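PDB 5FCZ: beta-N-acetylhexosaminidase from Streptomyces plicatus, which probably catalyses the hydrolytic removal of non-reducing terminal N-acetylhexosamine residues from glycans and glycoconjugates. Local coordinates for residues 165-170 with 200-205; 169-174 with 447-452; 348-353 with 363-368. All coordinates share one frame; numbering follows the deposited sequence.

Interaction 1. Residues 165-170 with 200-205. With TNX (1,5-anhydro-2-deoxy-2-(ethanethioylamino)-D-arabino-hex-1-enitol), chain B.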
loop_
_atom_site.group_PDB
_atom_site.type_symbol
_atom_site.label_atom_id
_atom_site.label_comp_id
_atom_site.label_asym_id
_atom_site.label_seq_id
_atom_site.Cartn_x
_atom_site.Cartn_y
_atom_site.Cartn_z
ATOM N N ASP A 165 -8.723 -3.603 -2.996
ATOM C CA ASP A 165 -10.115 -3.476 -3.396
ATOM C C ASP A 165 -10.895 -4.483 -2.553
ATOM O O ASP A 165 -10.670 -5.699 -2.657
ATOM C CB ASP A 165 -10.226 -3.704 -4.915
ATOM C CG ASP A 165 -11.642 -3.968 -5.407
ATOM O OD1 ASP A 165 -12.627 -3.760 -4.644
ATOM O OD2 ASP A 165 -11.735 -4.425 -6.585
ATOM N N VAL A 166 -11.750 -3.978 -1.660
ATOM C CA VAL A 166 -12.585 -4.834 -0.828
ATOM C C VAL A 166 -14.030 -4.759 -1.274
ATOM O O VAL A 166 -14.906 -5.409 -0.670
ATOM C CB VAL A 166 -12.446 -4.530 0.684
ATOM C CG1 VAL A 166 -11.003 -4.808 1.168
ATOM C CG2 VAL A 166 -12.895 -3.123 1.019
ATOM N N SER A 167 -14.292 -4.028 -2.368
ATOM C CA SER A 167 -15.647 -3.911 -2.881
ATOM C C SER A 167 -15.987 -5.080 -3.777
ATOM O O SER A 167 -17.111 -5.584 -3.719
ATOM C CB SER A 167 -15.830 -2.613 -3.659
ATOM O OG SER A 167 -15.518 -1.504 -2.859
ATOM N N ARG A 168 -15.036 -5.507 -4.624
ATOM C CA ARG A 168 -15.350 -6.517 -5.636
ATOM C C ARG A 168 -15.493 -7.889 -5.002
ATOM O O ARG A 168 -16.526 -8.546 -5.164
ATOM C CB ARG A 168 -14.298 -6.530 -6.734
ATOM C CG ARG A 168 -14.656 -5.611 -7.834
ATOM C CD ARG A 168 -14.999 -4.194 -7.325
ATOM N NE ARG A 168 -15.287 -3.325 -8.459
ATOM C CZ ARG A 168 -14.368 -2.699 -9.187
ATOM N NH1 ARG A 168 -13.066 -2.778 -8.884
ATOM N NH2 ARG A 168 -14.753 -1.992 -10.231
ATOM N N HIS A 169 -14.483 -8.323 -4.254
ATOM C CA HIS A 169 -14.651 -9.358 -3.245
ATOM C C HIS A 169 -14.279 -8.777 -1.891
ATOM O O HIS A 169 -13.281 -8.065 -1.772
ATOM C CB HIS A 169 -13.808 -10.571 -3.537
ATOM C CG HIS A 169 -14.333 -11.389 -4.662
ATOM N ND1 HIS A 169 -13.954 -11.197 -5.978
ATOM C CD2 HIS A 169 -15.234 -12.389 -4.668
ATOM C CE1 HIS A 169 -14.599 -12.056 -6.741
ATOM N NE2 HIS A 169 -15.381 -12.789 -5.973
ATOM N N PHE A 170 -15.100 -9.070 -0.883
ATOM C CA PHE A 170 -14.865 -8.577 0.464
ATOM C C PHE A 170 -13.817 -9.402 1.172
ATOM O O PHE A 170 -13.766 -10.618 1.016
ATOM C CB PHE A 170 -16.146 -8.626 1.285
ATOM C CG PHE A 170 -15.995 -8.113 2.673
ATOM C CD1 PHE A 170 -15.687 -6.796 2.902
ATOM C CD2 PHE A 170 -16.180 -8.941 3.754
ATOM C CE1 PHE A 170 -15.558 -6.316 4.187
ATOM C CE2 PHE A 170 -16.061 -8.446 5.041
ATOM C CZ PHE A 170 -15.751 -7.153 5.246
ATOM N N GLY A 200 -20.369 -3.476 -4.111
ATOM C CA GLY A 200 -20.298 -3.488 -2.676
ATOM C C GLY A 200 -20.053 -2.150 -2.029
ATOM O O GLY A 200 -19.349 -1.284 -2.559
ATOM N N TRP A 201 -20.677 -1.986 -0.872
ATOM C CA TRP A 201 -20.470 -0.854 0.027
ATOM C C TRP A 201 -20.022 -1.455 1.349
ATOM O O TRP A 201 -20.764 -2.240 1.951
ATOM C CB TRP A 201 -21.757 -0.030 0.208
ATOM C CG TRP A 201 -21.508 1.164 1.040
ATOM C CD1 TRP A 201 -21.384 1.203 2.398
ATOM C CD2 TRP A 201 -21.292 2.494 0.577
ATOM N NE1 TRP A 201 -21.092 2.470 2.807
ATOM C CE2 TRP A 201 -21.030 3.290 1.714
ATOM C CE3 TRP A 201 -21.269 3.089 -0.689
ATOM C CZ2 TRP A 201 -20.769 4.658 1.631
ATOM C CZ3 TRP A 201 -21.006 4.441 -0.778
ATOM C CH2 TRP A 201 -20.761 5.220 0.392
ATOM N N ARG A 202 -18.813 -1.116 1.790
ATOM C CA ARG A 202 -18.137 -1.886 2.829
ATOM C C ARG A 202 -17.883 -1.143 4.129
ATOM O O ARG A 202 -17.129 -1.652 4.955
ATOM C CB ARG A 202 -16.799 -2.408 2.304
ATOM C CG ARG A 202 -16.879 -3.138 0.971
ATOM C CD ARG A 202 -17.818 -4.324 1.005
ATOM N NE ARG A 202 -17.682 -5.187 -0.180
ATOM C CZ ARG A 202 -18.649 -6.000 -0.626
ATOM N NH1 ARG A 202 -19.815 -6.077 -0.007
ATOM N NH2 ARG A 202 -18.472 -6.742 -1.705
ATOM N N ILE A 203 -18.479 0.023 4.357
ATOM C CA ILE A 203 -18.258 0.748 5.597
ATOM C C ILE A 203 -19.611 1.206 6.136
ATOM O O ILE A 203 -20.422 1.784 5.408
ATOM C CB ILE A 203 -17.271 1.927 5.398
ATOM C CG1 ILE A 203 -17.004 2.685 6.706
ATOM C CG2 ILE A 203 -17.743 2.910 4.332
ATOM C CD1 ILE A 203 -16.376 1.823 7.817
ATOM N N ALA A 204 -19.861 0.936 7.403
ATOM C CA ALA A 204 -21.130 1.316 8.006
ATOM C C ALA A 204 -21.212 2.832 8.137
ATOM O O ALA A 204 -20.305 3.477 8.659
ATOM C CB ALA A 204 -21.279 0.640 9.365
ATOM N N ILE A 205 -22.299 3.401 7.645
ATOM C CA ILE A 205 -22.555 4.833 7.749
ATOM C C ILE A 205 -23.831 4.973 8.556
ATOM O O ILE A 205 -24.879 4.462 8.149
ATOM C CB ILE A 205 -22.699 5.515 6.376
ATOM C CG1 ILE A 205 -21.492 5.218 5.459
ATOM C CG2 ILE A 205 -22.852 7.024 6.574
ATOM C CD1 ILE A 205 -20.160 5.897 5.950
HETATM C C1 TNX B . -10.549 -0.040 -13.894
HETATM S S7 TNX B . -8.490 1.201 -12.471
HETATM C C2 TNX B . -11.028 0.453 -12.772
HETATM C C3 TNX B . -11.463 -0.495 -11.647
HETATM C C4 TNX B . -11.078 -1.921 -12.111
HETATM C C5 TNX B . -9.669 -1.907 -12.744
HETATM C C6 TNX B . -9.361 -3.283 -13.315
HETATM C C7 TNX B . -9.734 2.262 -12.148
HETATM C C8 TNX B . -9.486 3.569 -11.425
HETATM N N2 TNX B . -10.948 1.862 -12.507
HETATM O O3 TNX B . -12.824 -0.335 -11.378
HETATM O O4 TNX B . -11.110 -2.761 -11.002
HETATM O O5 TNX B . -9.550 -0.966 -13.828
HETATM O O6 TNX B . -7.971 -3.441 -13.414
#
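Arg202 reaches across to Val166 and Ser167 and holds the backbone turn that carries Arg168 into the sugar site. Both segments are loops leaving the C-terminal ends of strands 159-165 and 190-194, neighbours in the TIM barrel. Arg202 NE gives a 2.8 Å hydrogen bond to Val166 O, which stands 18° out of the guanidinium plane, and NH2 adds a weaker, bent one to Ser167 O. The arginine chain folds back at its second torsion (chi2 -58°), which lays the guanidinium over Gly200: the CA of Gly200 sits 3.6 Å above the centre of its plane, where a side chain on Gly200 would collide with Arg202 CZ. Phe170 CB covers the opposite face, offset toward the rim, and its ring atom CD1 packs 3.8 Å from Arg202 CD. The remaining nitrogen, NH1, goes to Thr218 O.

One shell further out, Asp165 shapes the turn. Its OD1 closes an Asx turn by accepting from Ser167 N and also takes Arg168 N, while Arg168 NH1 comes down on OD2 from above the carboxylate plane in a salt bridge. Asp197 and Gln199 hold the arginine's other nitrogens, which probably helps fix its rotation. Thus braced, Arg168 grips neighbouring hydroxyls of the ligand, NH1 bonding TNX O4 at 2.9 Å and NH2 bonding TNX O3 at 2.8 Å.

Interaction 2. Residues 169-174 with 447-452. With TNX (1,5-anhydro-2-deoxy-2-(ethanethioylamino)-D-arabino-hex-1-enitol), chain B.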
loop_
_atom_site.group_PDB
_atom_site.type_symbol
_atom_site.label_atom_id
_atom_site.label_comp_id
_atom_site.label_asym_id
_atom_site.label_seq_id
_atom_site.Cartn_x
_atom_site.Cartn_y
_atom_site.Cartn_z
ATOM N N HIS A 169 -14.483 -8.323 -4.254
ATOM C CA HIS A 169 -14.651 -9.358 -3.245
ATOM C C HIS A 169 -14.279 -8.777 -1.891
ATOM O O HIS A 169 -13.281 -8.065 -1.772
ATOM C CB HIS A 169 -13.808 -10.571 -3.537
ATOM C CG HIS A 169 -14.333 -11.389 -4.662
ATOM N ND1 HIS A 169 -13.954 -11.197 -5.978
ATOM C CD2 HIS A 169 -15.234 -12.389 -4.668
ATOM C CE1 HIS A 169 -14.599 -12.056 -6.741
ATOM N NE2 HIS A 169 -15.381 -12.789 -5.973
ATOM N N PHE A 170 -15.100 -9.070 -0.883
ATOM C CA PHE A 170 -14.865 -8.577 0.464
ATOM C C PHE A 170 -13.817 -9.402 1.172
ATOM O O PHE A 170 -13.766 -10.618 1.016
ATOM C CB PHE A 170 -16.146 -8.626 1.285
ATOM C CG PHE A 170 -15.995 -8.113 2.673
ATOM C CD1 PHE A 170 -15.687 -6.796 2.902
ATOM C CD2 PHE A 170 -16.180 -8.941 3.754
ATOM C CE1 PHE A 170 -15.558 -6.316 4.187
ATOM C CE2 PHE A 170 -16.061 -8.446 5.041
ATOM C CZ PHE A 170 -15.751 -7.153 5.246
ATOM N N PHE A 171 -12.986 -8.726 1.957
ATOM C CA PHE A 171 -11.991 -9.352 2.813
ATOM C C PHE A 171 -12.149 -8.767 4.205
ATOM O O PHE A 171 -12.212 -7.545 4.362
ATOM C CB PHE A 171 -10.578 -9.133 2.276
ATOM C CG PHE A 171 -10.349 -9.750 0.933
ATOM C CD1 PHE A 171 -10.731 -9.077 -0.222
ATOM C CD2 PHE A 171 -9.768 -11.010 0.811
ATOM C CE1 PHE A 171 -10.543 -9.657 -1.478
ATOM C CE2 PHE A 171 -9.580 -11.593 -0.466
ATOM C CZ PHE A 171 -9.962 -10.908 -1.589
ATOM N N GLY A 172 -12.277 -9.644 5.193
ATOM C CA GLY A 172 -12.480 -9.240 6.567
ATOM C C GLY A 172 -11.240 -8.665 7.207
ATOM O O GLY A 172 -10.157 -8.595 6.615
ATOM N N VAL A 173 -11.426 -8.238 8.466
ATOM C CA VAL A 173 -10.369 -7.567 9.230
ATOM C C VAL A 173 -9.108 -8.415 9.226
ATOM O O VAL A 173 -8.002 -7.928 8.945
ATOM C CB VAL A 173 -10.843 -7.267 10.672
ATOM C CG1 VAL A 173 -9.712 -6.740 11.550
ATOM C CG2 VAL A 173 -11.987 -6.222 10.670
ATOM N N ASP A 174 -9.244 -9.704 9.533
ATOM C CA ASP A 174 -8.037 -10.516 9.667
ATOM C C ASP A 174 -7.319 -10.660 8.332
ATOM O O ASP A 174 -6.086 -10.715 8.301
ATOM C CB ASP A 174 -8.356 -11.889 10.242
ATOM C CG ASP A 174 -8.708 -11.834 11.723
ATOM O OD1 ASP A 174 -8.607 -10.748 12.320
ATOM O OD2 ASP A 174 -9.074 -12.877 12.289
ATOM N N LEU A 447 -4.341 -3.349 -6.078
ATOM C CA LEU A 447 -4.724 -4.737 -6.282
ATOM C C LEU A 447 -6.248 -4.817 -6.340
ATOM O O LEU A 447 -6.904 -4.880 -5.296
ATOM C CB LEU A 447 -4.153 -5.609 -5.192
ATOM C CG LEU A 447 -4.548 -7.075 -5.226
ATOM C CD1 LEU A 447 -4.262 -7.635 -6.610
ATOM C CD2 LEU A 447 -3.746 -7.791 -4.118
ATOM N N TRP A 448 -6.802 -4.828 -7.556
ATOM C CA TRP A 448 -8.248 -4.931 -7.752
ATOM C C TRP A 448 -8.683 -6.384 -7.645
ATOM O O TRP A 448 -7.910 -7.300 -7.940
ATOM C CB TRP A 448 -8.655 -4.348 -9.112
ATOM C CG TRP A 448 -8.220 -2.938 -9.284
ATOM C CD1 TRP A 448 -7.083 -2.515 -9.882
ATOM C CD2 TRP A 448 -8.894 -1.772 -8.826
ATOM N NE1 TRP A 448 -6.991 -1.149 -9.827
ATOM C CE2 TRP A 448 -8.100 -0.663 -9.187
ATOM C CE3 TRP A 448 -10.100 -1.550 -8.132
ATOM C CZ2 TRP A 448 -8.476 0.660 -8.898
ATOM C CZ3 TRP A 448 -10.475 -0.246 -7.851
ATOM C CH2 TRP A 448 -9.674 0.844 -8.248
ATOM N N THR A 449 -9.923 -6.607 -7.192
ATOM C CA THR A 449 -10.326 -7.972 -6.871
ATOM C C THR A 449 -11.536 -8.498 -7.683
ATOM O O THR A 449 -12.250 -9.383 -7.215
ATOM C CB THR A 449 -10.546 -8.090 -5.361
ATOM O OG1 THR A 449 -11.532 -7.157 -4.899
ATOM C CG2 THR A 449 -9.256 -7.810 -4.638
ATOM N N GLU A 450 -11.739 -8.065 -8.944
ATOM C CA GLU A 450 -12.767 -8.727 -9.765
ATOM C C GLU A 450 -12.599 -10.239 -9.773
ATOM O O GLU A 450 -13.591 -10.982 -9.787
ATOM C CB GLU A 450 -12.756 -8.247 -11.216
ATOM C CG GLU A 450 -13.426 -6.919 -11.425
ATOM C CD GLU A 450 -12.456 -5.761 -11.256
ATOM O OE1 GLU A 450 -11.380 -5.926 -10.615
ATOM O OE2 GLU A 450 -12.773 -4.679 -11.781
ATOM N N THR A 451 -11.351 -10.709 -9.769
ATOM C CA THR A 451 -11.022 -12.106 -10.019
ATOM C C THR A 451 -10.434 -12.797 -8.802
ATOM O O THR A 451 -10.092 -13.978 -8.892
ATOM C CB THR A 451 -10.010 -12.239 -11.185
ATOM O OG1 THR A 451 -8.687 -11.973 -10.711
ATOM C CG2 THR A 451 -10.306 -11.252 -12.340
ATOM N N LEU A 452 -10.295 -12.102 -7.671
ATOM C CA LEU A 452 -9.574 -12.637 -6.527
ATOM C C LEU A 452 -10.496 -12.695 -5.314
ATOM O O LEU A 452 -11.086 -11.680 -4.913
ATOM C CB LEU A 452 -8.347 -11.791 -6.227
ATOM C CG LEU A 452 -7.424 -11.462 -7.401
ATOM C CD1 LEU A 452 -6.407 -10.474 -6.937
ATOM C CD2 LEU A 452 -6.771 -12.715 -7.914
HETATM C C1 TNX B . -10.549 -0.040 -13.894
HETATM S S7 TNX B . -8.490 1.201 -12.471
HETATM C C2 TNX B . -11.028 0.453 -12.772
HETATM C C3 TNX B . -11.463 -0.495 -11.647
HETATM C C4 TNX B . -11.078 -1.921 -12.111
HETATM C C5 TNX B . -9.669 -1.907 -12.744
HETATM C C6 TNX B . -9.361 -3.283 -13.315
HETATM C C7 TNX B . -9.734 2.262 -12.148
HETATM C C8 TNX B . -9.486 3.569 -11.425
HETATM N N2 TNX B . -10.948 1.862 -12.507
HETATM O O3 TNX B . -12.824 -0.335 -11.378
HETATM O O4 TNX B . -11.110 -2.761 -11.002
HETATM O O5 TNX B . -9.550 -0.966 -13.828
HETATM O O6 TNX B . -7.971 -3.441 -13.414
#
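His169 grips Thr449 twice, the tight part of the contact. Its backbone N meets Thr449 OG1 at 3.2 Å in an almost straight bond, and ring atom ND1 donates to Thr449 O at 2.8 Å, with the oxygen in the ring plane and the C=O bond nearly in line. Thr449 OG1, between its backbone N and carbonyl carbon (chi1 58°), faces His169 N and also hydrogen-bonds Asp165 O at the end of strand 159-165, while CG2 goes to Phe171. Phe171 makes a looser fit: CE1 lies 3.9 Å from Thr449 CG2, and the ring turns its edge at CZ to Leu452 O. Beyond it the chain leaves through Gly172, the N-cap of helix 173-184, toward solvent at Asp174.

On the ligand side, Glu450 OE2 accepts a 2.7 Å bond from TNX O4, and Trp448 lays one indole face against the sugar, with its CD2 3.3 Å from that same O4. With an alanine here the indole wall is gone, and the sugar is likely to be freer to shift on its bond to Glu450. Loops after the first and eighth strands that pack together beside a bound sugar are characteristic of the active-site end of a TIM barrel.

Interaction 3. Residues 348-353 with 363-368. With TNX (1,5-anhydro-2-deoxy-2-(ethanethioylamino)-D-arabino-hex-1-enitol), chain B.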
loop_
_atom_site.group_PDB
_atom_site.type_symbol
_atom_site.label_atom_id
_atom_site.label_comp_id
_atom_site.label_asym_id
_atom_site.label_seq_id
_atom_site.Cartn_x
_atom_site.Cartn_y
_atom_site.Cartn_z
ATOM N N VAL A 348 -8.056 13.340 -2.583
ATOM C CA VAL A 348 -7.383 12.535 -3.588
ATOM C C VAL A 348 -8.461 12.048 -4.549
ATOM O O VAL A 348 -9.565 11.688 -4.122
ATOM C CB VAL A 348 -6.619 11.342 -2.962
ATOM C CG1 VAL A 348 -5.786 10.589 -4.023
ATOM C CG2 VAL A 348 -5.729 11.802 -1.825
ATOM N N GLY A 349 -8.143 12.060 -5.845
ATOM C CA GLY A 349 -9.006 11.488 -6.849
ATOM C C GLY A 349 -8.167 10.790 -7.897
ATOM O O GLY A 349 -6.987 11.077 -8.063
ATOM N N TRP A 350 -8.795 9.863 -8.603
ATOM C CA TRP A 350 -8.175 9.335 -9.805
ATOM C C TRP A 350 -7.979 10.491 -10.792
ATOM O O TRP A 350 -8.586 11.548 -10.649
ATOM C CB TRP A 350 -9.038 8.206 -10.383
ATOM C CG TRP A 350 -9.221 7.025 -9.442
ATOM C CD1 TRP A 350 -10.359 6.680 -8.736
ATOM C CD2 TRP A 350 -8.241 6.028 -9.119
ATOM N NE1 TRP A 350 -10.133 5.534 -7.999
ATOM C CE2 TRP A 350 -8.843 5.118 -8.209
ATOM C CE3 TRP A 350 -6.918 5.814 -9.508
ATOM C CZ2 TRP A 350 -8.155 4.015 -7.691
ATOM C CZ3 TRP A 350 -6.235 4.724 -8.989
ATOM C CH2 TRP A 350 -6.850 3.841 -8.090
ATOM N N HIS A 351 -7.102 10.307 -11.788
ATOM C CA HIS A 351 -6.639 11.463 -12.568
ATOM C C HIS A 351 -7.708 12.034 -13.515
ATOM O O HIS A 351 -7.481 13.091 -14.126
ATOM C CB HIS A 351 -5.362 11.115 -13.360
ATOM C CG HIS A 351 -5.616 10.249 -14.548
ATOM N ND1 HIS A 351 -5.584 8.878 -14.480
ATOM C CD2 HIS A 351 -5.945 10.558 -15.825
ATOM C CE1 HIS A 351 -5.875 8.377 -15.662
ATOM N NE2 HIS A 351 -6.108 9.377 -16.491
ATOM N N GLN A 352 -8.860 11.382 -13.655
ATOM C CA GLN A 352 -10.011 12.047 -14.250
ATOM C C GLN A 352 -10.341 13.347 -13.541
ATOM O O GLN A 352 -10.960 14.241 -14.126
ATOM C CB GLN A 352 -11.228 11.123 -14.211
ATOM C CG GLN A 352 -11.172 10.039 -15.230
ATOM C CD GLN A 352 -10.160 8.993 -14.948
ATOM O OE1 GLN A 352 -9.879 8.682 -13.803
ATOM N NE2 GLN A 352 -9.606 8.418 -15.999
ATOM N N LEU A 353 -9.983 13.464 -12.269
ATOM C CA LEU A 353 -10.187 14.732 -11.571
ATOM C C LEU A 353 -9.353 15.854 -12.201
ATOM O O LEU A 353 -9.730 17.029 -12.123
ATOM C CB LEU A 353 -9.853 14.572 -10.076
ATOM C CG LEU A 353 -10.166 15.778 -9.163
ATOM C CD1 LEU A 353 -11.658 16.095 -9.078
ATOM C CD2 LEU A 353 -9.616 15.549 -7.787
ATOM N N LEU A 363 -4.492 15.887 -4.625
ATOM C CA LEU A 363 -3.624 14.975 -5.359
ATOM C C LEU A 363 -4.457 14.195 -6.351
ATOM O O LEU A 363 -5.655 13.988 -6.139
ATOM C CB LEU A 363 -2.940 13.968 -4.445
ATOM C CG LEU A 363 -1.856 14.481 -3.497
ATOM C CD1 LEU A 363 -2.476 15.062 -2.300
ATOM C CD2 LEU A 363 -0.936 13.336 -3.101
ATOM N N VAL A 364 -3.822 13.722 -7.427
ATOM C CA VAL A 364 -4.531 12.841 -8.344
ATOM C C VAL A 364 -3.669 11.630 -8.618
ATOM O O VAL A 364 -2.435 11.701 -8.659
ATOM C CB VAL A 364 -4.938 13.514 -9.677
ATOM C CG1 VAL A 364 -5.936 14.597 -9.411
ATOM C CG2 VAL A 364 -3.720 14.048 -10.431
ATOM N N GLN A 365 -4.342 10.521 -8.838
ATOM C CA GLN A 365 -3.713 9.232 -9.012
ATOM C C GLN A 365 -3.842 8.875 -10.477
ATOM O O GLN A 365 -4.951 8.670 -10.973
ATOM C CB GLN A 365 -4.381 8.201 -8.118
ATOM C CG GLN A 365 -3.728 6.894 -8.246
ATOM C CD GLN A 365 -4.080 5.972 -7.123
ATOM O OE1 GLN A 365 -4.873 6.327 -6.225
ATOM N NE2 GLN A 365 -3.500 4.767 -7.160
ATOM N N TYR A 366 -2.716 8.812 -11.169
ATOM C CA TYR A 366 -2.705 8.549 -12.591
ATOM C C TYR A 366 -2.683 7.048 -12.830
ATOM O O TYR A 366 -1.764 6.367 -12.378
ATOM C CB TYR A 366 -1.494 9.202 -13.231
ATOM C CG TYR A 366 -1.338 8.866 -14.702
ATOM C CD1 TYR A 366 -2.039 9.567 -15.676
ATOM C CD2 TYR A 366 -0.499 7.832 -15.109
ATOM C CE1 TYR A 366 -1.884 9.257 -17.022
ATOM C CE2 TYR A 366 -0.346 7.513 -16.439
ATOM C CZ TYR A 366 -1.025 8.235 -17.394
ATOM O OH TYR A 366 -0.868 7.917 -18.725
ATOM N N TRP A 367 -3.681 6.542 -13.559
ATOM C CA TRP A 367 -3.783 5.117 -13.836
ATOM C C TRP A 367 -3.798 4.834 -15.329
ATOM O O TRP A 367 -4.239 3.762 -15.752
ATOM C CB TRP A 367 -5.016 4.514 -13.161
ATOM C CG TRP A 367 -6.338 5.091 -13.534
ATOM C CD1 TRP A 367 -6.831 6.272 -13.141
ATOM C CD2 TRP A 367 -7.351 4.479 -14.359
ATOM N NE1 TRP A 367 -8.094 6.463 -13.673
ATOM C CE2 TRP A 367 -8.424 5.373 -14.432
ATOM C CE3 TRP A 367 -7.434 3.276 -15.055
ATOM C CZ2 TRP A 367 -9.567 5.104 -15.158
ATOM C CZ3 TRP A 367 -8.567 3.012 -15.780
ATOM C CH2 TRP A 367 -9.625 3.920 -15.821
ATOM N N GLY A 368 -3.298 5.766 -16.128
ATOM C CA GLY A 368 -3.118 5.534 -17.541
ATOM C C GLY A 368 -1.985 4.560 -17.813
ATOM O O GLY A 368 -1.349 4.013 -16.912
HETATM C C1 TNX B . -10.549 -0.040 -13.894
HETATM S S7 TNX B . -8.490 1.201 -12.471
HETATM C C2 TNX B . -11.028 0.453 -12.772
HETATM C C3 TNX B . -11.463 -0.495 -11.647
HETATM C C4 TNX B . -11.078 -1.921 -12.111
HETATM C C5 TNX B . -9.669 -1.907 -12.744
HETATM C C6 TNX B . -9.361 -3.283 -13.315
HETATM C C7 TNX B . -9.734 2.262 -12.148
HETATM C C8 TNX B . -9.486 3.569 -11.425
HETATM N N2 TNX B . -10.948 1.862 -12.507
HETATM O O3 TNX B . -12.824 -0.335 -11.378
HETATM O O4 TNX B . -11.110 -2.761 -11.002
HETATM O O5 TNX B . -9.550 -0.966 -13.828
HETATM O O6 TNX B . -7.971 -3.441 -13.414
#
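Trp350 overlaps the Gln365 amide on one face of its indole, with Gln365 OE1 toward the rim and the planes 32° apart; the opposite face carries the ligand methyl, TNX C8, 3.5 Å above the plane. The edge of the indole points at the face of Trp367 in an offset edge-to-face pair, planes at 76°, with Trp350 CE3 3.7 Å from Trp367 CD1. Trp367 NE1 is fixed by Gln352 OE1, which takes it on a lone pair in the carbonyl plane at 2.9 Å. With Trp367 CG between its backbone N and carbonyl carbon (chi1 59°), that indole lies across His351, whose CE1 is 3.4 Å from Trp367 CD1 on the face away from TNX C8; Tyr366 CD1 covers a face of the imidazole.

Underneath, parallel strands 346-350 and 363-366 are joined by Gly349 N to Leu363 O and Gln365 N to Gly349 O. Glu250 holds Trp350 NE1, Glu376 holds His351 NE2, and Glu444 and His315 hold the Gln365 amide.

Two crossed indoles, with Trp367 CE3 3.5 Å from TNX S7, give the thioacetamido group two aromatic walls, consistent with family 20 enzymes positioning the substrate's 2-acetamido group as the nucleophile.

How the interactions relate
All three contacts sit at the C-terminal ends of strands in one eight-stranded TIM barrel. Interactions 1 and 2 start from the same loop after strand 159-165, share His169 and Phe170, and have centres about 9 Å apart; one runs to the loop after strand 190-194, the other to that after strand 440-447, on the first strand's other flank. Interaction 3, joining strands 346-350 and 363-366, is nested in sequence between 169-174 and 447-452. Its centre lies about 21 and 22 Å from theirs, yet Trp448 CH2 reaches Trp350 CZ2 at 3.6 Å. TNX touches all three: segments far apart in sequence meet its hydroxyls on one side and its thioacetamido group on the other.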